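Local coordinates for ESX-5 secretion-associated protein EspG5 (Mycobacterium marinum, PDB 6VJ5) that acts as a specific chaperone for cognate PE/PPE proteins, prevents aggregation of PE/PPE dimers and is required for secretion of LipY and PE31/PPE18, at residues Q21-I26 / G60-D65; L33-Y38 / N135-D140; F17-A22 / A54-Q59; P81-V86 / Q125-A130; A152-G157 / A221-Y226. All coordinates share one frame; numbering follows the deposited sequence.

How the interactions relate
From the N terminus, helix 14-23 supplies the first partner of both interaction 3 and interaction 1, which share Gln21 and Ala22. Its other partners are helix 51-58 and the two-stranded hairpin that follows, so two contacts about 6 Å apart, centre to centre, close loops of just over thirty residues. Interaction 2 crosses both: it opens within that excursion, at 33-38, and closes about a hundred residues later on strand 136-141, fastening the loop to the main sheet. Nested inside it, interaction 4 links strands 83-91 and 126-133. Interaction 5 comes last, in series, packing helix 147-159 on strand 221-231, whose sheet neighbour 83-91 connects it to interaction 4.

Interaction 1: residues Q21-I26 / G60-D65; sequences QALLDI and GIVVGD
Where helix 14-23 ends, its last residue, Leu23, packs on Val62 of the short hairpin formed by strands 62-63 and 66-67. The two side chains reach toward each other tip to tip, and one pair of methyls makes the closest approach, Leu23 CD1 to Val62 CG2 at 3.6 Å. On the helix side, Leu23 has CG turned away from its carbonyl carbon and lying beside the backbone N (chi1 -62°), from which the branch reaches out to the hairpin. The second methyl grazes the far end of the turn more loosely, with Leu23 CD2 4.4 Å from Asp65 O. No hydrogen bond spans the segments; the contact is small and apolar, partly buried, with Val67 and Leu20 packed around it.

A Schellman motif adjoins the contact on each side. Helix 14-23 stops in one just after Leu23: Ile26 N donates to Gln21 O at 2.7 Å and Asp25 N to Ala22 O at 3.1 Å, with Asp25 at positive phi (50°). Gly60 ends helix 51-58 in the same manner, after which the chain enters the hairpin, where Val62 is held by a backbone hydrogen bond to Met56 and Gly64 O accepts one from Arg57. The result is a helix C-terminus capped by a Schellman turn, whose last residue meets a small antiparallel hairpin.

Interaction 2: residues L33-Y38 / N135-D140; sequences LRCRPY and NDITVD
Ile137, on strand 136-141, meets two residues of the irregular segment 33-38, Leu33 and Cys35, and its side chain can be followed outward from the sheet. The bond to CB is directed at the loop. There the chain forks: CG1 lies anti to the carbonyl carbon, beside the backbone N (chi1 -62°), while CG2 is anti to the N. The CG2 branch is the looser of the two, standing 4.2 Å from Leu33 CD2, and the two side chains cross obliquely. The longer branch continues past CG1, nearly extended (chi2 157°), and delivers its terminal methyl to the thiol of Cys35, with Ile137 CD1 3.3 Å from Cys35 SG. That is shorter than a usual carbon-sulfur contact, and the exact spacing is doubtful. Each branch thus serves a different loop residue, and the contact is purely apolar, with all three residues buried.

Two carbonyls of the loop accept bonds from arginines: Leu33 O from Arg132 NH1 and Cys35 O from Arg109 NH1. Arg36 and Pro37 pack against aromatic side chains of another protein chain in the assembly. Phe17 of helix 14-23 touches Cys35, Ile137 and Val139, while Leu33 rests on Ala130 of strand 126-133 and Val119 of strand 115-123, so the loop and helix 14-23 lie side by side on the sheet.

Interaction 3: residues F17-A22 / A54-Q59; sequences FWMLQA and AVMREQ
This is a buried, wholly apolar helix-to-helix contact, in which Met56 of helix 51-58 is received by Met19 and Leu20 of helix 14-23, away from the centre of the chain. The backbones stay well apart, Leu20 CA and Met56 CA being 9.5 Å from each other, so side chains do the joining. Met56 contributes the larger share of the buried surface. Its thioether is bent at the last torsion (chi3 -86°), which points CE on toward helix 14-23, among Met19 and Leu20.

That methyl lies between the two partners: Met56 CE is 3.5 Å from Met19 CE and 3.7 Å from Leu20 CD2. Leu20 also flanks the sulfur, with its CD2 3.7 Å from Met56 SD. Met19 is bent at its own end (chi3 -58°), so its methyl comes to meet the other, and its CB lies 4.0 Å from Met56 CE.

Val12 of strand 10-13 also touches Met56. Phe17, whose CB is directed away from this contact, touches Met75 and Leu78 of helix 69-79 and Ile137 and Val139 of the large sheet. The arrangement is typical of helix-helix packing in which one side chain from one helix inserts between two of the other.

Interaction 4: residues P81-V86 / Q125-A130; sequences PDLEVV and QHWVSA
Trp127 carries the whole contact from strand 126-133, reaching Leu83 and Val85 of strand 83-91 over the strand that separates them, 115-123. Before it, His126 faces the other side of the sheet; its ring has Val128 CG2 3.6 Å above one face, and its NE2 is hydrogen-bonded to Asp141.

Trp127 itself turns CG away from the carbonyl carbon (chi1 -86°), and the indole carries its six-membered ring across strand 115-123 to strand 83-91. The far corner, CH2, does the touching, 3.8 Å from Leu83 CD2; CZ2 is 4.0 Å from that same methyl. This approach is oblique to the ring. Val85 comes in at the rim, near the plane, with its CG2 4.4 Å from Trp127 CH2. Leu83 supplies its methyl through a chain whose CG is anti to the backbone N (chi1 -180°). The indole also touches Leu120 and Arg122 of the intervening strand, while Leu289 and Trp294 pack on Leu83.

Next, Val128 turns back to helix 69-79, resting on Arg74 and Val77. Ser129 OG makes a weak hydrogen bond to Asp140 O, and Ala130 sits on Leu78 of the same helix. On the other segment, Asp82 and Leu83 are both backbone-bonded to Arg122, forming a classic beta bulge. The pattern is that of an antiparallel sheet whose alternating side chains feed two faces, with a tryptophan bridging second-neighbour strands.

Interaction 5: residues A152-G157 / A221-Y226; sequences ALVIDG and AEVAVY
A chi1 of 179° sets Val154 CG1 opposite the backbone N and directs it from helix 147-159 toward Val223 and Val225 of strand 221-231. Val223 has the same setting (chi1 -178°), which turns its CG1 toward the helix, while Val225 offers CG2, the branch beside its backbone N. Val154 CG1 therefore has two partners, Val223 CG1 at 3.6 Å and Val225 CG2 at 3.9 Å. The other branch adds a looser touch, Val154 CG2 standing 4.2 Å from Val225 CG2.

This is helix-on-sheet packing: the two strand valines, two positions apart and so on the same face of the strand, present their side chains together, and a single helix residue straddles them. With Val154 CA and Val223 CA 8.1 Å apart, beta-branched side chains are long enough to close the interface. A turn further on, Leu158 continues the helix side of it by touching Ala221 and Val223. Neighbouring strand 83-91 adds Leu89 beside Val223 and Ala87 beside Val225.

The alternate residues serve the other face: Glu222 forms a salt bridge with Lys245, and Ala224, its CB directed away from the helix, packs with Tyr226 against polar side chains of another protein in the assembly.

Interaction 1: residues Q21-I26 / G60-D65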
# COMPACT_ATOMS: atom_id res chain seq x y z
N GLN C 21 -6.87 5.02 13.21
CA GLN C 21 -6.87 5.77 11.97
C GLN C 21 -7.91 5.22 11.00
O GLN C 21 -8.61 5.99 10.33
CB GLN C 21 -5.49 5.71 11.32
CG GLN C 21 -4.43 6.48 12.06
CD GLN C 21 -3.07 6.31 11.43
OE1 GLN C 21 -2.50 5.21 11.44
NE2 GLN C 21 -2.54 7.38 10.85
N ALA C 22 -8.04 3.90 10.93
CA ALA C 22 -9.02 3.29 10.04
C ALA C 22 -10.44 3.57 10.52
O ALA C 22 -11.29 4.02 9.75
CB ALA C 22 -8.77 1.78 9.94
N LEU C 23 -10.70 3.33 11.81
CA LEU C 23 -12.04 3.58 12.35
C LEU C 23 -12.48 5.02 12.14
O LEU C 23 -13.69 5.28 12.10
CB LEU C 23 -12.08 3.24 13.84
CG LEU C 23 -11.80 1.79 14.22
CD1 LEU C 23 -11.79 1.61 15.73
CD2 LEU C 23 -12.83 0.86 13.60
N LEU C 24 -11.54 5.95 12.02
CA LEU C 24 -11.85 7.37 11.91
C LEU C 24 -11.44 7.96 10.57
O LEU C 24 -11.39 9.19 10.44
CB LEU C 24 -11.17 8.13 13.06
CG LEU C 24 -11.45 7.59 14.47
CD1 LEU C 24 -10.28 7.90 15.39
CD2 LEU C 24 -12.73 8.19 15.03
N ASP C 25 -11.12 7.11 9.59
CA ASP C 25 -10.77 7.54 8.24
C ASP C 25 -9.69 8.62 8.26
O ASP C 25 -9.84 9.69 7.68
CB ASP C 25 -12.01 8.02 7.48
CG ASP C 25 -11.71 8.35 6.03
OD1 ASP C 25 -11.14 7.49 5.31
OD2 ASP C 25 -12.06 9.47 5.59
N ILE C 26 -8.59 8.32 8.94
CA ILE C 26 -7.42 9.18 8.98
C ILE C 26 -6.34 8.52 8.13
O ILE C 26 -5.87 7.42 8.45
CB ILE C 26 -6.94 9.41 10.42
CG1 ILE C 26 -8.03 10.12 11.22
CG2 ILE C 26 -5.66 10.24 10.42
CD1 ILE C 26 -8.02 9.82 12.71
N GLY C 60 -11.71 0.70 26.92
CA GLY C 60 -12.70 1.71 26.60
C GLY C 60 -12.34 2.63 25.47
O GLY C 60 -13.14 3.52 25.13
N ILE C 61 -11.17 2.46 24.86
CA ILE C 61 -10.77 3.32 23.75
C ILE C 61 -11.76 3.20 22.60
O ILE C 61 -12.10 4.20 21.95
CB ILE C 61 -9.34 2.95 23.29
CG1 ILE C 61 -8.37 3.06 24.47
CG2 ILE C 61 -8.90 3.85 22.15
CD1 ILE C 61 -6.98 2.53 24.15
N VAL C 62 -12.23 1.99 22.33
CA VAL C 62 -13.24 1.74 21.32
C VAL C 62 -14.43 1.10 22.02
O VAL C 62 -14.30 0.04 22.64
CB VAL C 62 -12.72 0.84 20.19
CG1 VAL C 62 -13.87 0.37 19.32
CG2 VAL C 62 -11.67 1.58 19.37
N VAL C 63 -15.59 1.75 21.93
CA VAL C 63 -16.83 1.22 22.47
C VAL C 63 -17.61 0.63 21.30
O VAL C 63 -18.07 1.36 20.41
CB VAL C 63 -17.64 2.31 23.19
CG1 VAL C 63 -18.66 1.66 24.12
CG2 VAL C 63 -16.71 3.23 23.96
N GLY C 64 -17.73 -0.69 21.27
CA GLY C 64 -18.32 -1.37 20.14
C GLY C 64 -17.51 -1.15 18.88
O GLY C 64 -16.47 -1.79 18.67
N ASP C 65 -17.98 -0.24 18.02
CA ASP C 65 -17.26 0.15 16.82
C ASP C 65 -16.98 1.64 16.78
O ASP C 65 -16.47 2.15 15.78
CB ASP C 65 -18.05 -0.27 15.57
CG ASP C 65 -18.11 -1.77 15.40
OD1 ASP C 65 -17.09 -2.45 15.66
OD2 ASP C 65 -19.19 -2.28 15.01

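Interaction 2: residues L33-Y38 / N135-D140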
# COMPACT_ATOMS: atom_id res chain seq x y z
N LEU C 33 5.89 9.70 13.58
CA LEU C 33 5.34 8.57 14.32
C LEU C 33 5.47 7.26 13.56
O LEU C 33 5.28 6.19 14.15
CB LEU C 33 3.88 8.84 14.64
CG LEU C 33 3.64 10.01 15.59
CD1 LEU C 33 2.23 10.53 15.45
CD2 LEU C 33 3.93 9.57 17.02
N ARG C 34 5.77 7.33 12.26
CA ARG C 34 6.08 6.16 11.44
C ARG C 34 5.05 5.06 11.64
O ARG C 34 5.37 3.90 11.93
CB ARG C 34 7.49 5.67 11.75
CG ARG C 34 8.07 4.73 10.72
CD ARG C 34 9.54 4.48 10.97
NE ARG C 34 10.40 5.54 10.42
CZ ARG C 34 11.73 5.47 10.40
NH1 ARG C 34 12.34 4.41 10.89
NH2 ARG C 34 12.44 6.46 9.88
N CYS C 35 3.78 5.41 11.46
CA CYS C 35 2.72 4.41 11.49
C CYS C 35 2.42 3.92 10.08
O CYS C 35 2.84 4.52 9.08
CB CYS C 35 1.46 4.99 12.12
SG CYS C 35 1.68 5.39 13.86
N ARG C 36 1.71 2.80 10.00
CA ARG C 36 1.27 2.32 8.70
C ARG C 36 0.26 3.31 8.14
O ARG C 36 -0.62 3.78 8.88
CB ARG C 36 0.65 0.93 8.82
CG ARG C 36 1.26 -0.09 7.86
CD ARG C 36 0.42 -1.37 7.80
NE ARG C 36 0.14 -1.91 9.13
CZ ARG C 36 -0.83 -2.79 9.39
NH1 ARG C 36 -1.01 -3.23 10.63
NH2 ARG C 36 -1.62 -3.22 8.42
N PRO C 37 0.36 3.69 6.87
CA PRO C 37 -0.70 4.51 6.28
C PRO C 37 -1.98 3.70 6.18
O PRO C 37 -1.96 2.47 6.04
CB PRO C 37 -0.15 4.87 4.89
CG PRO C 37 0.82 3.78 4.57
CD PRO C 37 1.40 3.31 5.89
N TYR C 38 -3.11 4.40 6.30
CA TYR C 38 -4.42 3.78 6.15
C TYR C 38 -4.98 4.15 4.78
O TYR C 38 -4.93 5.32 4.39
CB TYR C 38 -5.39 4.21 7.24
CG TYR C 38 -6.83 3.86 6.91
CD1 TYR C 38 -7.25 2.53 6.86
CD2 TYR C 38 -7.76 4.85 6.61
CE1 TYR C 38 -8.55 2.21 6.55
CE2 TYR C 38 -9.07 4.53 6.30
CZ TYR C 38 -9.46 3.21 6.27
OH TYR C 38 -10.75 2.88 5.96
N ASN C 135 7.59 0.47 20.04
CA ASN C 135 6.44 0.27 19.17
C ASN C 135 5.15 0.74 19.83
O ASN C 135 4.06 0.31 19.43
CB ASN C 135 6.37 -1.19 18.76
CG ASN C 135 7.48 -1.55 17.78
OD1 ASN C 135 7.92 -0.71 16.99
ND2 ASN C 135 7.94 -2.79 17.83
N ASP C 136 5.25 1.65 20.80
CA ASP C 136 4.11 2.18 21.52
C ASP C 136 4.01 3.68 21.27
O ASP C 136 5.02 4.38 21.20
CB ASP C 136 4.25 1.90 23.02
CG ASP C 136 4.16 0.43 23.33
OD1 ASP C 136 3.12 -0.18 22.98
OD2 ASP C 136 5.12 -0.13 23.90
N ILE C 137 2.77 4.14 21.11
CA ILE C 137 2.46 5.55 20.93
C ILE C 137 1.50 5.95 22.04
O ILE C 137 0.57 5.20 22.38
CB ILE C 137 1.85 5.81 19.54
CG1 ILE C 137 2.85 5.46 18.43
CG2 ILE C 137 1.43 7.27 19.42
CD1 ILE C 137 2.22 5.15 17.08
N THR C 138 1.74 7.12 22.62
CA THR C 138 0.92 7.67 23.71
C THR C 138 0.33 8.98 23.22
O THR C 138 1.07 9.88 22.81
CB THR C 138 1.76 7.89 24.97
OG1 THR C 138 2.08 6.63 25.56
CG2 THR C 138 1.00 8.74 25.98
N VAL C 139 -0.99 9.09 23.28
CA VAL C 139 -1.71 10.28 22.83
C VAL C 139 -2.37 10.93 24.04
O VAL C 139 -2.90 10.23 24.92
CB VAL C 139 -2.76 9.94 21.75
CG1 VAL C 139 -3.45 11.20 21.26
CG2 VAL C 139 -2.10 9.21 20.59
N ASP C 140 -2.35 12.26 24.08
CA ASP C 140 -2.89 13.00 25.21
C ASP C 140 -2.89 14.48 24.86
O ASP C 140 -2.24 14.90 23.90
CB ASP C 140 -2.07 12.74 26.49
CG ASP C 140 -2.73 13.31 27.73
OD1 ASP C 140 -3.43 14.33 27.62
OD2 ASP C 140 -2.54 12.75 28.83

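Interaction 3: residues F17-A22 / A54-Q59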
# COMPACT_ATOMS: atom_id res chain seq x y z
N PHE C 17 -2.70 1.88 16.80
CA PHE C 17 -2.81 3.25 16.32
C PHE C 17 -3.30 3.30 14.88
O PHE C 17 -4.00 4.24 14.49
CB PHE C 17 -1.47 3.97 16.43
CG PHE C 17 -1.57 5.45 16.24
CD1 PHE C 17 -1.62 6.01 14.97
CD2 PHE C 17 -1.65 6.29 17.34
CE1 PHE C 17 -1.72 7.37 14.80
CE2 PHE C 17 -1.75 7.66 17.17
CZ PHE C 17 -1.79 8.20 15.90
N TRP C 18 -2.92 2.30 14.08
CA TRP C 18 -3.38 2.26 12.69
C TRP C 18 -4.86 1.93 12.60
O TRP C 18 -5.55 2.44 11.72
CB TRP C 18 -2.54 1.25 11.92
CG TRP C 18 -3.08 0.88 10.58
CD1 TRP C 18 -2.91 1.55 9.41
CD2 TRP C 18 -3.85 -0.28 10.27
NE1 TRP C 18 -3.54 0.89 8.39
CE2 TRP C 18 -4.13 -0.24 8.89
CE3 TRP C 18 -4.34 -1.35 11.03
CZ2 TRP C 18 -4.87 -1.23 8.25
CZ3 TRP C 18 -5.07 -2.33 10.40
CH2 TRP C 18 -5.33 -2.26 9.02
N MET C 19 -5.38 1.09 13.50
CA MET C 19 -6.80 0.77 13.48
C MET C 19 -7.64 2.00 13.82
O MET C 19 -8.65 2.26 13.17
CB MET C 19 -7.08 -0.38 14.43
CG MET C 19 -6.12 -1.54 14.22
SD MET C 19 -6.78 -3.15 14.66
CE MET C 19 -7.21 -2.87 16.38
N LEU C 20 -7.23 2.76 14.84
CA LEU C 20 -7.94 3.99 15.15
C LEU C 20 -7.99 4.90 13.93
O LEU C 20 -9.03 5.50 13.62
CB LEU C 20 -7.28 4.70 16.32
CG LEU C 20 -7.12 3.82 17.56
CD1 LEU C 20 -6.29 4.52 18.62
CD2 LEU C 20 -8.48 3.44 18.12
N GLN C 21 -6.87 5.02 13.21
CA GLN C 21 -6.87 5.77 11.97
C GLN C 21 -7.91 5.22 11.00
O GLN C 21 -8.61 5.99 10.33
CB GLN C 21 -5.49 5.71 11.32
CG GLN C 21 -4.43 6.48 12.06
CD GLN C 21 -3.07 6.31 11.43
OE1 GLN C 21 -2.50 5.21 11.44
NE2 GLN C 21 -2.54 7.38 10.85
N ALA C 22 -8.04 3.90 10.93
CA ALA C 22 -9.02 3.29 10.04
C ALA C 22 -10.44 3.57 10.52
O ALA C 22 -11.29 4.02 9.75
CB ALA C 22 -8.77 1.78 9.94
N ALA C 54 -9.82 -6.08 20.25
CA ALA C 54 -10.42 -6.44 21.53
C ALA C 54 -9.63 -5.86 22.70
O ALA C 54 -10.20 -5.58 23.75
CB ALA C 54 -10.51 -7.96 21.66
N VAL C 55 -8.32 -5.68 22.53
CA VAL C 55 -7.52 -5.07 23.59
C VAL C 55 -7.94 -3.62 23.80
O VAL C 55 -8.03 -3.15 24.94
CB VAL C 55 -6.02 -5.18 23.25
CG1 VAL C 55 -5.18 -4.43 24.27
CG2 VAL C 55 -5.61 -6.65 23.17
N MET C 56 -8.21 -2.89 22.71
CA MET C 56 -8.68 -1.52 22.83
C MET C 56 -10.13 -1.44 23.29
O MET C 56 -10.54 -0.41 23.83
CB MET C 56 -8.50 -0.79 21.50
CG MET C 56 -7.05 -0.61 21.08
SD MET C 56 -6.76 0.79 19.98
CE MET C 56 -7.09 0.06 18.37
N ARG C 57 -10.92 -2.50 23.08
CA ARG C 57 -12.29 -2.50 23.58
C ARG C 57 -12.32 -2.62 25.10
O ARG C 57 -13.26 -2.13 25.74
CB ARG C 57 -13.09 -3.64 22.96
CG ARG C 57 -13.41 -3.46 21.49
CD ARG C 57 -14.43 -4.49 21.01
NE ARG C 57 -14.80 -4.28 19.61
CZ ARG C 57 -14.27 -4.94 18.59
NH1 ARG C 57 -13.36 -5.88 18.79
NH2 ARG C 57 -14.66 -4.66 17.35
N GLU C 58 -11.31 -3.26 25.69
CA GLU C 58 -11.28 -3.43 27.14
C GLU C 58 -10.88 -2.14 27.84
O GLU C 58 -11.40 -1.83 28.92
CB GLU C 58 -10.33 -4.56 27.51
CG GLU C 58 -10.80 -5.92 27.03
CD GLU C 58 -9.81 -7.02 27.35
OE1 GLU C 58 -8.67 -6.71 27.75
OE2 GLU C 58 -10.18 -8.21 27.21
N GLN C 59 -9.97 -1.37 27.25
CA GLN C 59 -9.57 -0.09 27.82
C GLN C 59 -10.60 1.00 27.60
O GLN C 59 -10.39 2.13 28.05
CB GLN C 59 -8.23 0.36 27.22
CG GLN C 59 -7.06 -0.56 27.53
CD GLN C 59 -6.91 -0.82 29.02
OE1 GLN C 59 -7.27 -1.89 29.51
NE2 GLN C 59 -6.38 0.15 29.74

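Interaction 4: residues P81-V86 / Q125-A130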
# COMPACT_ATOMS: atom_id res chain seq x y z
N PRO C 81 -3.65 19.01 11.53
CA PRO C 81 -3.22 20.13 12.36
C PRO C 81 -2.90 21.36 11.53
O PRO C 81 -2.55 21.28 10.35
CB PRO C 81 -1.95 19.59 13.04
CG PRO C 81 -1.37 18.67 12.01
CD PRO C 81 -2.57 18.04 11.29
N ASP C 82 -3.06 22.52 12.16
CA ASP C 82 -2.57 23.76 11.57
C ASP C 82 -1.07 23.92 11.80
O ASP C 82 -0.37 24.53 10.99
CB ASP C 82 -3.33 24.96 12.14
CG ASP C 82 -4.84 24.84 11.97
OD1 ASP C 82 -5.31 24.54 10.85
OD2 ASP C 82 -5.55 25.06 12.97
N LEU C 83 -0.57 23.36 12.90
CA LEU C 83 0.82 23.47 13.30
C LEU C 83 1.27 22.15 13.89
O LEU C 83 0.53 21.52 14.65
CB LEU C 83 1.00 24.59 14.33
CG LEU C 83 2.41 24.83 14.84
CD1 LEU C 83 3.31 25.35 13.74
CD2 LEU C 83 2.37 25.81 16.01
N GLU C 84 2.48 21.74 13.51
CA GLU C 84 3.12 20.56 14.08
C GLU C 84 4.52 20.95 14.53
O GLU C 84 5.29 21.52 13.75
CB GLU C 84 3.19 19.40 13.09
CG GLU C 84 2.14 18.33 13.31
CD GLU C 84 1.97 17.41 12.12
OE1 GLU C 84 2.41 17.79 11.01
OE2 GLU C 84 1.41 16.31 12.29
N VAL C 85 4.83 20.68 15.79
CA VAL C 85 6.16 20.85 16.35
C VAL C 85 6.69 19.46 16.66
O VAL C 85 6.02 18.67 17.34
CB VAL C 85 6.15 21.73 17.61
CG1 VAL C 85 7.53 21.79 18.24
CG2 VAL C 85 5.68 23.14 17.27
N VAL C 86 7.88 19.15 16.16
CA VAL C 86 8.45 17.82 16.29
C VAL C 86 9.75 17.91 17.08
O VAL C 86 10.51 18.87 16.94
CB VAL C 86 8.71 17.18 14.91
CG1 VAL C 86 9.59 15.94 15.06
CG2 VAL C 86 7.39 16.83 14.24
N GLN C 125 -7.10 25.87 19.07
CA GLN C 125 -6.42 26.00 20.36
C GLN C 125 -6.27 24.65 21.05
O GLN C 125 -5.89 24.60 22.22
CB GLN C 125 -7.17 26.98 21.27
CG GLN C 125 -7.32 28.38 20.70
CD GLN C 125 -8.65 28.59 20.00
OE1 GLN C 125 -8.69 28.97 18.82
NE2 GLN C 125 -9.75 28.36 20.71
N HIS C 126 -6.60 23.56 20.36
CA HIS C 126 -6.49 22.22 20.92
C HIS C 126 -5.08 21.70 20.65
O HIS C 126 -4.71 21.45 19.50
CB HIS C 126 -7.55 21.31 20.30
CG HIS C 126 -7.76 20.03 21.05
ND1 HIS C 126 -8.72 19.11 20.69
CD2 HIS C 126 -7.14 19.52 22.13
CE1 HIS C 126 -8.68 18.09 21.52
NE2 HIS C 126 -7.73 18.31 22.40
N TRP C 127 -4.29 21.54 21.71
CA TRP C 127 -2.92 21.04 21.62
C TRP C 127 -2.90 19.58 22.07
O TRP C 127 -3.31 19.27 23.20
CB TRP C 127 -1.96 21.87 22.47
CG TRP C 127 -1.41 23.08 21.78
CD1 TRP C 127 -1.89 24.35 21.85
CD2 TRP C 127 -0.27 23.13 20.92
NE1 TRP C 127 -1.12 25.19 21.08
CE2 TRP C 127 -0.12 24.47 20.51
CE3 TRP C 127 0.65 22.18 20.46
CZ2 TRP C 127 0.91 24.88 19.65
CZ3 TRP C 127 1.66 22.58 19.62
CH2 TRP C 127 1.79 23.92 19.22
N VAL C 128 -2.40 18.70 21.21
CA VAL C 128 -2.36 17.27 21.47
C VAL C 128 -0.92 16.78 21.36
O VAL C 128 -0.12 17.31 20.59
CB VAL C 128 -3.28 16.50 20.50
CG1 VAL C 128 -3.09 15.00 20.61
CG2 VAL C 128 -4.75 16.87 20.75
N SER C 129 -0.60 15.76 22.15
CA SER C 129 0.74 15.18 22.20
C SER C 129 0.71 13.75 21.69
O SER C 129 -0.15 12.96 22.10
CB SER C 129 1.29 15.20 23.63
OG SER C 129 1.00 13.99 24.31
N ALA C 130 1.64 13.42 20.80
CA ALA C 130 1.84 12.05 20.34
C ALA C 130 3.32 11.72 20.52
O ALA C 130 4.18 12.38 19.93
CB ALA C 130 1.42 11.88 18.88

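Interaction 5: residues A152-G157 / A221-Y226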
# COMPACT_ATOMS: atom_id res chain seq x y z
N ALA C 152 10.57 24.18 27.50
CA ALA C 152 10.61 23.44 28.75
C ALA C 152 10.28 21.97 28.53
O ALA C 152 10.88 21.09 29.16
CB ALA C 152 9.63 24.06 29.76
N LEU C 153 9.32 21.68 27.65
CA LEU C 153 8.94 20.30 27.40
C LEU C 153 10.07 19.52 26.74
O LEU C 153 10.30 18.35 27.06
CB LEU C 153 7.68 20.24 26.53
CG LEU C 153 6.40 20.78 27.17
CD1 LEU C 153 5.29 20.82 26.13
CD2 LEU C 153 5.99 19.93 28.36
N VAL C 154 10.80 20.16 25.82
CA VAL C 154 11.93 19.49 25.19
C VAL C 154 13.01 19.20 26.22
O VAL C 154 13.51 18.08 26.33
CB VAL C 154 12.48 20.33 24.02
CG1 VAL C 154 13.68 19.63 23.40
CG2 VAL C 154 11.40 20.59 22.99
N ILE C 155 13.37 20.22 27.00
CA ILE C 155 14.42 20.06 28.01
C ILE C 155 14.07 18.93 28.97
O ILE C 155 14.91 18.07 29.27
CB ILE C 155 14.66 21.38 28.76
CG1 ILE C 155 15.19 22.46 27.80
CG2 ILE C 155 15.61 21.15 29.93
CD1 ILE C 155 15.13 23.86 28.37
N ASP C 156 12.83 18.93 29.47
CA ASP C 156 12.42 17.88 30.39
C ASP C 156 12.59 16.50 29.77
O ASP C 156 13.04 15.56 30.42
CB ASP C 156 10.98 18.10 30.83
CG ASP C 156 10.89 18.81 32.17
OD1 ASP C 156 11.91 19.35 32.65
OD2 ASP C 156 9.79 18.82 32.76
N GLY C 157 12.23 16.36 28.49
CA GLY C 157 12.42 15.09 27.81
C GLY C 157 13.90 14.74 27.67
O GLY C 157 14.29 13.57 27.78
N ALA C 221 23.53 12.24 24.35
CA ALA C 221 22.12 12.39 24.03
C ALA C 221 21.99 13.59 23.10
O ALA C 221 22.73 14.57 23.23
CB ALA C 221 21.28 12.60 25.29
N GLU C 222 21.07 13.50 22.14
CA GLU C 222 20.80 14.61 21.24
C GLU C 222 19.30 14.83 21.11
O GLU C 222 18.50 13.93 21.36
CB GLU C 222 21.37 14.39 19.83
CG GLU C 222 22.67 13.63 19.73
CD GLU C 222 23.26 13.69 18.33
OE1 GLU C 222 23.50 14.80 17.82
OE2 GLU C 222 23.47 12.61 17.72
N VAL C 223 18.94 16.03 20.69
CA VAL C 223 17.56 16.37 20.35
C VAL C 223 17.56 17.23 19.10
O VAL C 223 18.39 18.13 18.94
CB VAL C 223 16.85 17.11 21.50
CG1 VAL C 223 15.40 17.41 21.14
CG2 VAL C 223 16.92 16.28 22.77
N ALA C 224 16.64 16.93 18.19
CA ALA C 224 16.37 17.76 17.02
C ALA C 224 14.93 18.25 17.13
O ALA C 224 14.02 17.47 17.41
CB ALA C 224 16.58 16.98 15.72
N VAL C 225 14.73 19.55 16.93
CA VAL C 225 13.42 20.17 17.10
C VAL C 225 13.13 21.03 15.87
O VAL C 225 13.95 21.86 15.49
CB VAL C 225 13.35 21.03 18.38
CG1 VAL C 225 11.94 21.57 18.58
CG2 VAL C 225 13.81 20.22 19.58
N TYR C 226 11.96 20.82 15.28
CA TYR C 226 11.54 21.58 14.11
C TYR C 226 10.01 21.57 14.05
O TYR C 226 9.34 20.89 14.83
CB TYR C 226 12.15 21.01 12.83
CG TYR C 226 11.84 19.55 12.61
CD1 TYR C 226 12.55 18.56 13.28
CD2 TYR C 226 10.84 19.16 11.73
CE1 TYR C 226 12.27 17.23 13.09
CE2 TYR C 226 10.55 17.82 11.53
CZ TYR C 226 11.27 16.86 12.21
OH TYR C 226 10.99 15.53 12.02